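Local coordinates for putative extracellular solute-binding protein (Bordetella bronchiseptica, PDB 4P56), which binds mandelate and, as a TRAP-type periplasmic solute-binding protein, probably delivers it to a membrane transporter, at residues A120-Y125 with V138-I143; D133-V138 with T237-I242; S155-Q160 with I223-E228; E126-K131 with P326-S331. All coordinates share one frame; numbering follows the deposited sequence.

Contact 1 (A120-Y125 with V138-I143)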
loop_
_atom_site.group_PDB
_atom_site.type_symbol
_atom_site.label_atom_id
_atom_site.label_comp_id
_atom_site.label_asym_id
_atom_site.label_seq_id
_atom_site.Cartn_x
_atom_site.Cartn_y
_atom_site.Cartn_z
ATOM N N ALA A 120 2.866 1.729 -12.396
ATOM C CA ALA A 120 1.861 2.573 -13.027
ATOM C C ALA A 120 1.401 3.666 -12.071
ATOM O O ALA A 120 1.174 4.812 -12.480
ATOM C CB ALA A 120 0.670 1.722 -13.520
ATOM N N ALA A 121 1.307 3.354 -10.786
ATOM C CA ALA A 121 0.896 4.377 -9.817
ATOM C C ALA A 121 1.912 5.503 -9.735
ATOM O O ALA A 121 1.549 6.675 -9.776
ATOM C CB ALA A 121 0.680 3.780 -8.444
ATOM N N TRP A 122 3.184 5.159 -9.575
ATOM C CA TRP A 122 4.221 6.184 -9.525
ATOM C C TRP A 122 4.293 6.979 -10.822
ATOM O O TRP A 122 4.391 8.199 -10.795
ATOM C CB TRP A 122 5.608 5.608 -9.205
ATOM C CG TRP A 122 6.638 6.660 -9.455
ATOM C CD1 TRP A 122 7.526 6.715 -10.478
ATOM C CD2 TRP A 122 6.816 7.865 -8.692
ATOM N NE1 TRP A 122 8.260 7.882 -10.397
ATOM C CE2 TRP A 122 7.838 8.602 -9.308
ATOM C CE3 TRP A 122 6.195 8.384 -7.541
ATOM C CZ2 TRP A 122 8.271 9.838 -8.815
ATOM C CZ3 TRP A 122 6.600 9.608 -7.057
ATOM C CH2 TRP A 122 7.642 10.329 -7.682
ATOM N N ASP A 123 4.299 6.304 -11.955
ATOM C CA ASP A 123 4.473 7.009 -13.218
ATOM C C ASP A 123 3.332 8.021 -13.359
ATOM O O ASP A 123 3.536 9.150 -13.811
ATOM C CB ASP A 123 4.500 6.041 -14.409
ATOM C CG ASP A 123 5.852 5.320 -14.576
ATOM O OD1 ASP A 123 6.844 5.731 -13.948
ATOM O OD2 ASP A 123 5.933 4.337 -15.358
ATOM N N THR A 124 2.135 7.633 -12.939
ATOM C CA THR A 124 0.958 8.503 -13.104
ATOM C C THR A 124 1.083 9.691 -12.137
ATOM O O THR A 124 0.860 10.850 -12.527
ATOM C CB THR A 124 -0.324 7.715 -12.829
ATOM O OG1 THR A 124 -0.457 6.643 -13.797
ATOM C CG2 THR A 124 -1.546 8.610 -12.894
ATOM N N TYR A 125 1.424 9.384 -10.881
ATOM C CA TYR A 125 1.553 10.394 -9.821
ATOM C C TYR A 125 2.627 11.424 -10.186
ATOM O O TYR A 125 2.417 12.621 -10.088
ATOM C CB TYR A 125 1.877 9.737 -8.449
ATOM C CG TYR A 125 1.422 10.597 -7.265
ATOM C CD1 TYR A 125 2.229 11.581 -6.753
ATOM C CD2 TYR A 125 0.146 10.463 -6.733
ATOM C CE1 TYR A 125 1.805 12.398 -5.694
ATOM C CE2 TYR A 125 -0.291 11.275 -5.692
ATOM C CZ TYR A 125 0.549 12.240 -5.174
ATOM O OH TYR A 125 0.108 13.059 -4.137
ATOM N N VAL A 138 7.742 17.462 3.064
ATOM C CA VAL A 138 8.811 16.461 2.945
ATOM C C VAL A 138 9.133 16.279 1.453
ATOM O O VAL A 138 8.384 16.755 0.574
ATOM C CB VAL A 138 8.420 15.085 3.529
ATOM C CG1 VAL A 138 8.035 15.208 5.031
ATOM C CG2 VAL A 138 7.275 14.464 2.734
ATOM N N ARG A 139 10.247 15.631 1.139
ATOM C CA ARG A 139 10.509 15.298 -0.258
ATOM C C ARG A 139 9.960 13.935 -0.542
ATOM O O ARG A 139 10.243 12.982 0.177
ATOM C CB ARG A 139 11.988 15.345 -0.615
ATOM C CG ARG A 139 12.255 14.772 -2.002
ATOM C CD ARG A 139 13.729 14.797 -2.383
ATOM N NE ARG A 139 14.102 16.127 -2.849
ATOM C CZ ARG A 139 14.058 16.535 -4.113
ATOM N NH1 ARG A 139 13.695 15.714 -5.096
ATOM N NH2 ARG A 139 14.411 17.780 -4.398
ATOM N N LEU A 140 9.114 13.847 -1.568
ATOM C CA LEU A 140 8.559 12.565 -1.986
ATOM C C LEU A 140 9.556 11.889 -2.922
ATOM O O LEU A 140 9.849 12.393 -3.993
ATOM C CB LEU A 140 7.230 12.775 -2.717
ATOM C CG LEU A 140 6.535 11.537 -3.287
ATOM C CD1 LEU A 140 6.181 10.524 -2.208
ATOM C CD2 LEU A 140 5.291 11.932 -4.093
ATOM N N LEU A 141 10.067 10.740 -2.519
ATOM C CA LEU A 141 11.024 10.016 -3.358
ATOM C C LEU A 141 10.287 9.060 -4.322
ATOM O O LEU A 141 10.664 8.922 -5.482
ATOM C CB LEU A 141 12.023 9.246 -2.500
ATOM C CG LEU A 141 13.013 10.085 -1.713
ATOM C CD1 LEU A 141 13.865 9.187 -0.817
ATOM C CD2 LEU A 141 13.947 10.955 -2.633
ATOM N N GLY A 142 9.233 8.407 -3.851
ATOM C CA GLY A 142 8.557 7.425 -4.683
ATOM C C GLY A 142 7.320 6.868 -4.015
ATOM O O GLY A 142 7.088 7.133 -2.839
ATOM N N ILE A 143 6.532 6.125 -4.785
ATOM C CA ILE A 143 5.327 5.507 -4.297
ATOM C C ILE A 143 5.335 4.071 -4.793
ATOM O O ILE A 143 5.855 3.776 -5.857
ATOM C CB ILE A 143 4.070 6.231 -4.826
ATOM C CG1 ILE A 143 3.934 7.610 -4.189
ATOM C CG2 ILE A 143 2.825 5.398 -4.569
ATOM C CD1 ILE A 143 2.891 8.511 -4.903
#

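Contact 2 (D133-V138 with T237-I242)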
loop_
_atom_site.group_PDB
_atom_site.type_symbol
_atom_site.label_atom_id
_atom_site.label_comp_id
_atom_site.label_asym_id
_atom_site.label_seq_id
_atom_site.Cartn_x
_atom_site.Cartn_y
_atom_site.Cartn_z
ATOM N N ASP A 133 0.629 18.893 -4.366
ATOM C CA ASP A 133 1.362 19.072 -3.100
ATOM C C ASP A 133 0.756 18.266 -1.942
ATOM O O ASP A 133 0.795 18.706 -0.792
ATOM C CB ASP A 133 1.395 20.574 -2.729
ATOM C CG ASP A 133 2.516 20.941 -1.784
ATOM O OD1 ASP A 133 3.530 20.194 -1.729
ATOM O OD2 ASP A 133 2.378 22.019 -1.124
ATOM N N GLU A 134 0.240 17.072 -2.216
ATOM C CA GLU A 134 -0.303 16.249 -1.130
ATOM C C GLU A 134 0.748 15.889 -0.074
ATOM O O GLU A 134 0.387 15.690 1.090
ATOM C CB GLU A 134 -0.908 14.969 -1.672
ATOM C CG GLU A 134 -2.137 15.164 -2.525
ATOM C CD GLU A 134 -2.829 13.875 -2.825
ATOM O OE1 GLU A 134 -2.136 12.851 -3.151
ATOM O OE2 GLU A 134 -4.090 13.872 -2.697
ATOM N N HIS A 135 2.022 15.774 -0.471
ATOM C CA HIS A 135 3.107 15.385 0.453
ATOM C C HIS A 135 3.847 16.621 0.982
ATOM O O HIS A 135 5.071 16.626 1.101
ATOM C CB HIS A 135 4.097 14.423 -0.247
ATOM C CG HIS A 135 3.479 13.120 -0.636
ATOM N ND1 HIS A 135 2.630 12.986 -1.711
ATOM C CD2 HIS A 135 3.553 11.913 -0.050
ATOM C CE1 HIS A 135 2.196 11.733 -1.764
ATOM N NE2 HIS A 135 2.735 11.076 -0.761
ATOM N N LYS A 136 3.095 17.691 1.255
ATOM C CA LYS A 136 3.690 18.963 1.636
ATOM C C LYS A 136 4.642 18.773 2.808
ATOM O O LYS A 136 4.308 18.081 3.770
ATOM C CB LYS A 136 2.594 19.947 2.049
ATOM C CG LYS A 136 3.110 21.317 2.440
ATOM C CD LYS A 136 1.970 22.242 2.886
ATOM C CE LYS A 136 2.454 23.686 2.986
ATOM N NZ LYS A 136 1.369 24.554 3.483
ATOM N N GLY A 137 5.809 19.403 2.728
ATOM C CA GLY A 137 6.700 19.515 3.871
ATOM C C GLY A 137 7.797 18.459 3.941
ATOM O O GLY A 137 8.683 18.555 4.785
ATOM N N VAL A 138 7.742 17.462 3.064
ATOM C CA VAL A 138 8.811 16.461 2.945
ATOM C C VAL A 138 9.133 16.279 1.453
ATOM O O VAL A 138 8.384 16.755 0.574
ATOM C CB VAL A 138 8.420 15.085 3.529
ATOM C CG1 VAL A 138 8.035 15.208 5.031
ATOM C CG2 VAL A 138 7.275 14.464 2.734
ATOM N N THR A 237 -1.470 2.233 -1.319
ATOM C CA THR A 237 -0.202 2.764 -1.808
ATOM C C THR A 237 0.555 3.283 -0.608
ATOM O O THR A 237 -0.053 3.749 0.337
ATOM C CB THR A 237 -0.392 3.879 -2.863
ATOM O OG1 THR A 237 -1.342 4.850 -2.409
ATOM C CG2 THR A 237 -0.922 3.283 -4.202
ATOM N N HIS A 238 1.872 3.190 -0.657
ATOM C CA HIS A 238 2.712 3.817 0.325
ATOM C C HIS A 238 3.620 4.823 -0.356
ATOM O O HIS A 238 3.902 4.711 -1.548
ATOM C CB HIS A 238 3.601 2.764 1.001
ATOM C CG HIS A 238 2.862 1.778 1.836
ATOM N ND1 HIS A 238 3.504 0.735 2.471
ATOM C CD2 HIS A 238 1.542 1.633 2.113
ATOM C CE1 HIS A 238 2.616 0.011 3.130
ATOM N NE2 HIS A 238 1.418 0.535 2.925
ATOM N N ALA A 239 4.114 5.781 0.411
ATOM C CA ALA A 239 5.096 6.738 -0.097
ATOM C C ALA A 239 6.419 6.568 0.638
ATOM O O ALA A 239 6.433 6.376 1.839
ATOM C CB ALA A 239 4.586 8.162 0.075
ATOM N N VAL A 240 7.540 6.660 -0.085
ATOM C CA VAL A 240 8.827 6.777 0.584
ATOM C C VAL A 240 9.243 8.276 0.555
ATOM O O VAL A 240 9.268 8.914 -0.509
ATOM C CB VAL A 240 9.870 5.891 -0.095
ATOM C CG1 VAL A 240 11.241 6.129 0.532
ATOM C CG2 VAL A 240 9.469 4.437 0.036
ATOM N N ILE A 241 9.556 8.822 1.726
ATOM C CA ILE A 241 9.785 10.241 1.906
ATOM C C ILE A 241 11.117 10.513 2.627
ATOM O O ILE A 241 11.633 9.655 3.357
ATOM C CB ILE A 241 8.603 10.906 2.681
ATOM C CG1 ILE A 241 8.371 10.230 4.013
ATOM C CG2 ILE A 241 7.268 10.783 1.881
ATOM C CD1 ILE A 241 7.426 10.959 4.932
ATOM N N ILE A 242 11.674 11.704 2.389
ATOM C CA ILE A 242 12.894 12.123 3.054
ATOM C C ILE A 242 12.787 13.559 3.516
ATOM O O ILE A 242 12.150 14.413 2.889
ATOM C CB ILE A 242 14.150 11.896 2.145
ATOM C CG1 ILE A 242 15.421 12.216 2.916
ATOM C CG2 ILE A 242 14.046 12.721 0.861
ATOM C CD1 ILE A 242 16.702 11.687 2.225
#

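Contact 3 (S155-Q160 with I223-E228)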
loop_
_atom_site.group_PDB
_atom_site.type_symbol
_atom_site.label_atom_id
_atom_site.label_comp_id
_atom_site.label_asym_id
_atom_site.label_seq_id
_atom_site.Cartn_x
_atom_site.Cartn_y
_atom_site.Cartn_z
ATOM N N SER A 155 -14.253 -16.753 10.759
ATOM C CA SER A 155 -15.192 -17.870 10.790
ATOM C C SER A 155 -16.355 -17.753 9.802
ATOM O O SER A 155 -17.169 -18.667 9.678
ATOM C CB SER A 155 -15.753 -18.000 12.202
ATOM O OG SER A 155 -16.525 -16.850 12.520
ATOM N N LYS A 156 -16.443 -16.638 9.095
ATOM C CA LYS A 156 -17.595 -16.389 8.243
ATOM C C LYS A 156 -17.179 -16.320 6.786
ATOM O O LYS A 156 -16.478 -15.401 6.388
ATOM C CB LYS A 156 -18.254 -15.071 8.645
ATOM C CG LYS A 156 -18.850 -15.108 10.041
ATOM C CD LYS A 156 -19.507 -13.774 10.412
ATOM C CE LYS A 156 -20.310 -13.896 11.709
ATOM N NZ LYS A 156 -19.446 -14.176 12.904
ATOM N N PRO A 157 -17.616 -17.292 5.981
ATOM C CA PRO A 157 -17.251 -17.273 4.569
ATOM C C PRO A 157 -17.900 -16.118 3.840
ATOM O O PRO A 157 -18.988 -15.654 4.211
ATOM C CB PRO A 157 -17.785 -18.602 4.043
ATOM C CG PRO A 157 -18.904 -18.960 4.958
ATOM C CD PRO A 157 -18.540 -18.397 6.304
ATOM N N VAL A 158 -17.209 -15.629 2.821
ATOM C CA VAL A 158 -17.744 -14.563 1.984
ATOM C C VAL A 158 -17.904 -15.082 0.563
ATOM O O VAL A 158 -16.944 -15.120 -0.202
ATOM C CB VAL A 158 -16.823 -13.319 1.955
ATOM C CG1 VAL A 158 -17.452 -12.215 1.088
ATOM C CG2 VAL A 158 -16.569 -12.800 3.359
ATOM N N LYS A 159 -19.124 -15.474 0.219
ATOM C CA LYS A 159 -19.428 -16.015 -1.095
ATOM C C LYS A 159 -20.509 -15.213 -1.835
ATOM O O LYS A 159 -20.587 -15.287 -3.048
ATOM C CB LYS A 159 -19.855 -17.481 -0.960
ATOM C CG LYS A 159 -18.703 -18.400 -0.518
ATOM C CD LYS A 159 -19.173 -19.825 -0.201
ATOM C CE LYS A 159 -19.688 -19.930 1.222
ATOM N NZ LYS A 159 -20.181 -21.296 1.588
ATOM N N GLN A 160 -21.329 -14.453 -1.106
ATOM C CA GLN A 160 -22.323 -13.573 -1.734
ATOM C C GLN A 160 -22.302 -12.214 -1.039
ATOM O O GLN A 160 -21.829 -12.109 0.087
ATOM C CB GLN A 160 -23.708 -14.173 -1.647
ATOM C CG GLN A 160 -24.278 -14.107 -0.241
ATOM C CD GLN A 160 -25.531 -14.945 -0.072
ATOM O OE1 GLN A 160 -26.617 -14.552 -0.498
ATOM N NE2 GLN A 160 -25.384 -16.113 0.552
ATOM N N ILE A 223 -7.351 -16.986 10.976
ATOM C CA ILE A 223 -8.129 -16.838 9.751
ATOM C C ILE A 223 -8.413 -18.222 9.147
ATOM O O ILE A 223 -7.493 -19.000 8.925
ATOM C CB ILE A 223 -7.369 -15.979 8.724
ATOM C CG1 ILE A 223 -7.193 -14.540 9.224
ATOM C CG2 ILE A 223 -8.058 -15.984 7.360
ATOM C CD1 ILE A 223 -8.486 -13.761 9.450
ATOM N N ARG A 224 -9.685 -18.522 8.894
ATOM C CA ARG A 224 -10.067 -19.776 8.242
ATOM C C ARG A 224 -10.751 -19.603 6.878
ATOM O O ARG A 224 -11.151 -20.589 6.262
ATOM C CB ARG A 224 -11.014 -20.598 9.136
ATOM C CG ARG A 224 -10.513 -20.821 10.548
ATOM C CD ARG A 224 -9.207 -21.598 10.584
ATOM N NE ARG A 224 -9.279 -22.840 9.821
ATOM C CZ ARG A 224 -9.569 -24.047 10.317
ATOM N NH1 ARG A 224 -9.822 -24.232 11.615
ATOM N NH2 ARG A 224 -9.594 -25.090 9.497
ATOM N N HIS A 225 -10.901 -18.363 6.423
ATOM C CA HIS A 225 -11.668 -18.090 5.211
ATOM C C HIS A 225 -11.025 -16.958 4.440
ATOM O O HIS A 225 -10.535 -15.994 5.028
ATOM C CB HIS A 225 -13.101 -17.710 5.571
ATOM C CG HIS A 225 -13.832 -18.771 6.341
ATOM N ND1 HIS A 225 -14.549 -19.781 5.736
ATOM C CD2 HIS A 225 -13.963 -18.968 7.675
ATOM C CE1 HIS A 225 -15.080 -20.561 6.663
ATOM N NE2 HIS A 225 -14.728 -20.099 7.848
ATOM N N ALA A 226 -10.988 -17.095 3.125
ATOM C CA ALA A 226 -10.457 -16.038 2.268
ATOM C C ALA A 226 -11.214 -16.024 0.952
ATOM O O ALA A 226 -11.431 -17.088 0.349
ATOM C CB ALA A 226 -8.958 -16.268 1.990
ATOM N N THR A 227 -11.556 -14.826 0.481
ATOM C CA THR A 227 -12.166 -14.660 -0.841
ATOM C C THR A 227 -11.314 -13.739 -1.668
ATOM O O THR A 227 -11.029 -12.619 -1.274
ATOM C CB THR A 227 -13.597 -14.115 -0.748
ATOM O OG1 THR A 227 -14.384 -15.065 -0.009
ATOM C CG2 THR A 227 -14.197 -13.925 -2.161
ATOM N N GLU A 228 -10.867 -14.249 -2.802
ATOM C CA GLU A 228 -10.012 -13.498 -3.697
ATOM C C GLU A 228 -10.854 -12.977 -4.832
ATOM O O GLU A 228 -11.870 -13.564 -5.183
ATOM C CB GLU A 228 -8.913 -14.385 -4.259
ATOM C CG GLU A 228 -7.954 -14.931 -3.223
ATOM C CD GLU A 228 -6.857 -15.705 -3.893
ATOM O OE1 GLU A 228 -7.026 -16.924 -4.060
ATOM O OE2 GLU A 228 -5.851 -15.085 -4.320
HETATM O O HOH W 1 -14.524 -16.521 2.471
#

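Contact 4 (E126-K131 with P326-S331)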
loop_
_atom_site.group_PDB
_atom_site.type_symbol
_atom_site.label_atom_id
_atom_site.label_comp_id
_atom_site.label_asym_id
_atom_site.label_seq_id
_atom_site.Cartn_x
_atom_site.Cartn_y
_atom_site.Cartn_z
ATOM N N GLU A 126 3.774 10.931 -10.619
ATOM C CA GLU A 126 4.863 11.795 -11.038
ATOM C C GLU A 126 4.455 12.702 -12.212
ATOM O O GLU A 126 4.727 13.889 -12.199
ATOM C CB GLU A 126 6.036 10.912 -11.454
ATOM C CG GLU A 126 7.125 11.680 -12.150
ATOM C CD GLU A 126 8.272 10.799 -12.546
ATOM O OE1 GLU A 126 8.092 9.922 -13.435
ATOM O OE2 GLU A 126 9.343 10.990 -11.944
ATOM N N LYS A 127 3.825 12.131 -13.232
ATOM C CA LYS A 127 3.482 12.916 -14.425
ATOM C C LYS A 127 2.354 13.926 -14.194
ATOM O O LYS A 127 2.382 15.009 -14.745
ATOM C CB LYS A 127 3.095 11.974 -15.580
ATOM C CG LYS A 127 2.630 12.723 -16.853
ATOM C CD LYS A 127 2.644 11.770 -18.010
ATOM C CE LYS A 127 2.441 12.445 -19.354
ATOM N NZ LYS A 127 2.431 11.389 -20.405
ATOM N N TYR A 128 1.355 13.579 -13.395
ATOM C CA TYR A 128 0.130 14.389 -13.359
ATOM C C TYR A 128 -0.196 15.019 -12.001
ATOM O O TYR A 128 -0.947 15.989 -11.938
ATOM C CB TYR A 128 -1.093 13.555 -13.790
ATOM C CG TYR A 128 -1.068 13.052 -15.216
ATOM C CD1 TYR A 128 -1.484 13.859 -16.263
ATOM C CD2 TYR A 128 -0.651 11.765 -15.512
ATOM C CE1 TYR A 128 -1.464 13.407 -17.551
ATOM C CE2 TYR A 128 -0.625 11.304 -16.817
ATOM C CZ TYR A 128 -1.028 12.132 -17.828
ATOM O OH TYR A 128 -1.013 11.661 -19.121
ATOM N N LEU A 129 0.295 14.439 -10.911
ATOM C CA LEU A 129 -0.302 14.742 -9.615
ATOM C C LEU A 129 0.627 15.449 -8.622
ATOM O O LEU A 129 0.168 15.945 -7.592
ATOM C CB LEU A 129 -0.812 13.440 -8.962
ATOM C CG LEU A 129 -1.800 12.644 -9.828
ATOM C CD1 LEU A 129 -2.235 11.346 -9.163
ATOM C CD2 LEU A 129 -3.001 13.491 -10.095
ATOM N N LEU A 130 1.910 15.520 -8.933
ATOM C CA LEU A 130 2.879 16.088 -8.000
ATOM C C LEU A 130 2.553 17.538 -7.643
ATOM O O LEU A 130 2.788 17.962 -6.507
ATOM C CB LEU A 130 4.296 16.036 -8.573
ATOM C CG LEU A 130 4.976 14.666 -8.701
ATOM C CD1 LEU A 130 6.350 14.878 -9.225
ATOM C CD2 LEU A 130 5.048 13.917 -7.382
ATOM N N LYS A 131 2.061 18.312 -8.620
ATOM C CA LYS A 131 1.784 19.730 -8.412
ATOM C C LYS A 131 0.717 20.050 -7.366
ATOM O O LYS A 131 0.681 21.165 -6.849
ATOM C CB LYS A 131 1.446 20.434 -9.743
ATOM C CG LYS A 131 0.224 19.885 -10.467
ATOM C CD LYS A 131 0.034 20.606 -11.799
ATOM C CE LYS A 131 -1.372 20.462 -12.331
ATOM N NZ LYS A 131 -1.527 21.211 -13.624
ATOM N N PRO A 326 -9.075 12.968 -15.973
ATOM C CA PRO A 326 -9.300 11.987 -17.035
ATOM C C PRO A 326 -8.006 11.532 -17.677
ATOM O O PRO A 326 -7.910 10.350 -17.973
ATOM C CB PRO A 326 -10.223 12.738 -18.020
ATOM C CG PRO A 326 -11.056 13.587 -17.100
ATOM C CD PRO A 326 -10.071 14.057 -16.023
ATOM N N ALA A 327 -7.016 12.416 -17.810
ATOM C CA ALA A 327 -5.712 12.045 -18.376
ATOM C C ALA A 327 -4.937 11.114 -17.475
ATOM O O ALA A 327 -4.409 10.094 -17.937
ATOM C CB ALA A 327 -4.891 13.248 -18.644
ATOM N N ALA A 328 -4.864 11.464 -16.192
ATOM C CA ALA A 328 -4.160 10.641 -15.232
ATOM C C ALA A 328 -4.792 9.238 -15.148
ATOM O O ALA A 328 -4.100 8.213 -15.156
ATOM C CB ALA A 328 -4.120 11.340 -13.869
ATOM N N LEU A 329 -6.116 9.193 -15.113
ATOM C CA LEU A 329 -6.823 7.936 -14.972
ATOM C C LEU A 329 -6.615 7.054 -16.211
ATOM O O LEU A 329 -6.300 5.858 -16.109
ATOM C CB LEU A 329 -8.300 8.242 -14.739
ATOM C CG LEU A 329 -9.202 7.063 -14.430
ATOM C CD1 LEU A 329 -8.737 6.315 -13.195
ATOM C CD2 LEU A 329 -10.614 7.588 -14.235
ATOM N N ALA A 330 -6.746 7.662 -17.386
ATOM C CA ALA A 330 -6.556 6.968 -18.644
ATOM C C ALA A 330 -5.113 6.478 -18.783
ATOM O O ALA A 330 -4.853 5.390 -19.273
ATOM C CB ALA A 330 -6.928 7.895 -19.799
ATOM N N SER A 331 -4.173 7.294 -18.334
ATOM C CA SER A 331 -2.779 6.939 -18.424
ATOM C C SER A 331 -2.462 5.739 -17.527
ATOM O O SER A 331 -1.793 4.780 -17.937
ATOM C CB SER A 331 -1.947 8.138 -17.988
ATOM O OG SER A 331 -0.563 7.876 -18.140
HETATM O O HOH W 2 0.600 9.258 -20.071
#

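Contact 1 (A120-Y125 with V138-I143)
W122 and I143 mark the closest backbone approach, their CA atoms 5.4 Å apart, where helix 120-125 passes strand 139-143 with an axis separation of 7.9 Å and runs at 138° to it. Two aromatic side chains of the helix meet the strand. The indole of W122 lies with one face against the backbone: G142 CA sits over its six-membered ring, 4.1 Å from the centroid, a CH-pi contact. With no side chain on G142, its CA itself can meet the ring face. At the indole's edge, in its plane, L140 CD2 comes within 4.0 Å of W122 CZ3. Y125 is met differently. I143 CD1 comes down on its ring, 3.7 Å from the centroid, the two side chains crossing at about a right angle. The extended I143 chain (chi2 167°) carries this methyl forward, while its CB stays 4.1 Å from W122 CE3, and one branched residue thus serves both aromatics. L140 CD2 does likewise, lying also 3.9 Å from Y125 CE1. The phenol's polar end is satisfied elsewhere, by a hydrogen bond from its OH to E134. L141 and G142 both face V240, forming a classic beta bulge in the strand, and the whole is a helix packed on an antiparallel sheet within the alpha/beta fold of a family 7 solute-binding protein.

Contact 2 (D133-V138 with T237-I242)
H135 and A239 meet where the loop leading into strand 139-145 folds over strand 237-242, the middle strand of a three-stranded antiparallel sheet. The imidazole comes obliquely onto the methyl, with H135 NE2 3.6 Å from A239 CB, and the small alanine lets the ring come close to the strand. CG of H135 lies anti to its own carbonyl carbon (chi1 -64°), which swings the ring toward the sheet. There NE2 is hydrogen-bonded to H92, whose ring is steeply inclined to that of H135. Two residues further along the strand, I241 meets V138 at a slant: V138 CG2 rests 3.8 Å from I241 CG2 and the same distance from I241 CB. Beta-branched residues suit this place, since their methyls spread close to the main chain and fill the layer between loop and strand. Two overlapping turns shape the loop, type I from D133 to K136 and type II from H135 to V138; G137 has backbone angles (96°/-8°) at which a side chain would strike the preceding carbonyl. On the other side of the strand, H238 belongs to the mandelate pocket and is hydrogen-bonded through ND1 to Y144. At the loop's end V138 CB lies 3.8 Å from I242 O.

Contact 3 (S155-Q160 with I223-E228)
H225 and P157 meet on the mixed six-stranded sheet of the fold, where the loop 155-160 runs alongside strand 225-228. H225 carries most of the contact. Its imidazole lies under the loop backbone, with P157 N and K156 C over one face, both displaced toward the rim. Beside it, the P157 ring points the same way, P157 CB being 3.8 Å from H225 ND1. The flat histidine suits the extended segment through P157, as each offers a broad surface. H225 NE2 also comes to 3.4 Å from S155 O, but the angle is too poor for a hydrogen bond. Within the sheet the strand lies between strands 149-153 and 291-294, and the loop continues from the first of these; opposite T153 of that neighbour, R224 and H225 form a classic beta bulge. Further on, T227 OG1 donates to V158 O at 2.6 Å, in the carbonyl plane on a lone pair, and a hydroxyl that can both give and take suits this place. A chi1 of -61° sets OG1 beside the backbone N of T227, with CG2 beside the carbonyl carbon. The same hydroxyl accepts from a water at 2.9 Å, and this water in turn accepts from V158 N, also at 2.9 Å.

Contact 4 (E126-K131 with P326-S331)
Y128 and A328 touch first: the phenol ring lies flat on helix 326-331, with A328 CA over one face, 3.9 Å from the ring centroid and 18° off the normal, a CH-pi contact. A328 CB reaches the root of the ring, 3.7 Å from Y128 CG. The preceding residue and one about a turn further on supply the flanks, A327 CB at 3.6 Å from Y128 CE1 and S331 CB at the same distance from Y128 CE2, the latter approaching obliquely. The small A327, A328 and S331 suit the place because they let the ring come down onto the helix backbone itself. Over the opposite face lies the chain of K127, its CG 3.5 Å above the ring plane, and the phenol is thus sandwiched between a lysine's methylenes and an alanine-rich helix. Further out, A328 also packs on T124, one turn before Y128 in helix 114-129, and on W314 of helix 310-320, while A327 N is hydrogen-bonded to D324 before the helix. A water ties the polar ends together: it accepts from K127 NZ at 2.8 Å and is hydrogen-bonded to Y128 OH at 3.0 Å and to S331 OG at 2.6 Å. The contact is therefore apolar over the ring and polar at its hydroxyl, where the lysine's positive charge would be expected to polarise the shared water.

How the contacts relate
Contacts 1, 2 and 4 form one connected region, while contact 3 stands apart on the other side of the chain's centre, about 34 Å from contact 1 between centres. Contacts 1 and 2 lie 8 Å apart by their centres and share V138; their strands are neighbours in one sheet, joined by L141 N to V240 O at 2.8 Å. Helix 114-129 serves contact 1 with one portion and contact 4 with the next, their centres 11 Å apart, and T124 CG2 packs 3.4 Å from A328 O. H238, in contact 2, lines the mandelate pocket, whereas the side chains of I143 and A239 stay about 12 Å from the ligand.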